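PDB 3L76: aspartokinase from Synechocystis, which binds lysine and threonine and probably catalyses the ATP-dependent phosphorylation of aspartate to 4-phospho-L-aspartate, the first step toward both amino acids. Local coordinates for residues A445-R450 against A519-N524. Sequence-based numbering, arbitrary orientation.
Sequences AQIAIR and AAIVVN
Gln446, Ala448 and Arg450 face Asn524, Val522 and Ala520 as hydrogen-bonded pairs of an antiparallel ladder, the strand axes 4.6 Å apart and their directions 164° from one another. The pairing is that of the first and last strands of a ferredoxin-like ACT fold, the first also pairing with strand 490-498. The central rung is the straightest: Ala448 N reaches Val522 O at 3.0 Å with 173° at the hydrogen, and Val522 N returns the bond to Ala448 O. At the Arg450-Ala520 pair the two bonds are unequal: Arg450 N to Ala520 O is 2.8 Å, while Ala520 N to Arg450 O is weak at 3.3 Å.

Between these rungs, the non-hydrogen-bonded pairs turn aliphatic groups to the other face. Ile447 and Val523 run alongside one another in the same direction, CG1 of Ile447 4.0 Å from CB of Val523. Ile447 CG2, anti to its backbone N, meets Ile521 CG2 at 4.0 Å, a diagonal contact between neighbouring pairs.

The opposite face is more polar. CB of Ala448 touches CG1 of Val522 at 4.2 Å. The Arg450 guanidinium ends away from the other strand, where NH1 forms a salt bridge with Asp492 OD2 and a hydrogen bond with His307 O; Asn524 OD1 accepts one from Ala526 N.

The chemistry is thus divided: backbone bonds set the register, the Ile447, Val523 and Ile521 face packs on helix 499-512, and polar groups lie on the other.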
# COMPACT_ATOMS: atom_id res chain seq x y z
N ALA A 445 -13.76 -35.92 13.32
CA ALA A 445 -13.92 -37.36 13.17
C ALA A 445 -12.90 -38.12 14.02
O ALA A 445 -11.73 -37.76 14.10
CB ALA A 445 -13.78 -37.75 11.70
N GLN A 446 -13.35 -39.19 14.65
CA GLN A 446 -12.43 -40.04 15.40
C GLN A 446 -11.80 -41.07 14.48
O GLN A 446 -12.47 -41.68 13.66
CB GLN A 446 -13.15 -40.73 16.54
CG GLN A 446 -12.32 -41.76 17.28
CD GLN A 446 -13.18 -42.65 18.15
OE1 GLN A 446 -13.12 -42.59 19.37
NE2 GLN A 446 -14.00 -43.48 17.52
N ILE A 447 -10.49 -41.23 14.58
CA ILE A 447 -9.81 -42.27 13.84
C ILE A 447 -8.87 -43.00 14.78
O ILE A 447 -8.01 -42.40 15.42
CB ILE A 447 -8.99 -41.71 12.66
CG1 ILE A 447 -9.88 -40.88 11.74
CG2 ILE A 447 -8.34 -42.85 11.88
CD1 ILE A 447 -9.14 -40.35 10.54
N ALA A 448 -9.04 -44.31 14.88
CA ALA A 448 -8.21 -45.10 15.75
C ALA A 448 -7.40 -46.07 14.95
O ALA A 448 -7.88 -46.68 13.99
CB ALA A 448 -9.03 -45.83 16.79
N ILE A 449 -6.15 -46.22 15.35
CA ILE A 449 -5.34 -47.24 14.75
C ILE A 449 -5.04 -48.33 15.79
O ILE A 449 -4.29 -48.14 16.74
CB ILE A 449 -4.14 -46.61 13.97
CG1 ILE A 449 -2.86 -47.38 14.19
CG2 ILE A 449 -3.99 -45.11 14.24
CD1 ILE A 449 -2.83 -48.69 13.44
N ARG A 450 -5.69 -49.48 15.60
CA ARG A 450 -5.58 -50.61 16.53
C ARG A 450 -4.21 -51.29 16.44
O ARG A 450 -3.69 -51.51 15.36
CB ARG A 450 -6.66 -51.66 16.22
CG ARG A 450 -8.13 -51.22 16.33
CD ARG A 450 -8.62 -51.24 17.75
NE ARG A 450 -10.06 -51.00 17.82
CZ ARG A 450 -10.71 -50.80 18.96
NH1 ARG A 450 -10.05 -50.81 20.10
NH2 ARG A 450 -12.02 -50.59 18.96
N ALA A 519 -3.06 -55.05 13.12
CA ALA A 519 -3.29 -53.62 13.08
C ALA A 519 -4.54 -53.33 12.26
O ALA A 519 -4.97 -54.15 11.47
CB ALA A 519 -2.08 -52.90 12.51
N ALA A 520 -5.12 -52.16 12.45
CA ALA A 520 -6.34 -51.83 11.73
C ALA A 520 -6.66 -50.35 11.89
O ALA A 520 -6.25 -49.73 12.87
CB ALA A 520 -7.49 -52.66 12.25
N ILE A 521 -7.38 -49.80 10.92
CA ILE A 521 -7.80 -48.41 10.98
C ILE A 521 -9.31 -48.35 10.95
O ILE A 521 -9.93 -48.91 10.06
CB ILE A 521 -7.24 -47.58 9.80
CG1 ILE A 521 -5.73 -47.47 9.91
CG2 ILE A 521 -7.85 -46.18 9.79
CD1 ILE A 521 -5.14 -46.68 8.80
N VAL A 522 -9.89 -47.66 11.92
CA VAL A 522 -11.32 -47.52 11.99
C VAL A 522 -11.69 -46.06 12.24
O VAL A 522 -11.20 -45.44 13.18
CB VAL A 522 -11.95 -48.44 13.06
CG1 VAL A 522 -11.08 -48.49 14.32
CG2 VAL A 522 -13.37 -47.99 13.39
N VAL A 523 -12.55 -45.52 11.39
CA VAL A 523 -13.01 -44.15 11.58
C VAL A 523 -14.46 -44.09 12.03
O VAL A 523 -15.28 -44.91 11.63
CB VAL A 523 -12.76 -43.27 10.33
CG1 VAL A 523 -12.23 -44.11 9.20
CG2 VAL A 523 -14.00 -42.52 9.94
N ASN A 524 -14.75 -43.14 12.91
CA ASN A 524 -16.09 -42.89 13.42
C ASN A 524 -16.35 -41.40 13.35
O ASN A 524 -15.78 -40.63 14.12
CB ASN A 524 -16.21 -43.40 14.85
CG ASN A 524 -17.53 -43.01 15.51
OD1 ASN A 524 -18.46 -42.58 14.84
ND2 ASN A 524 -17.61 -43.18 16.82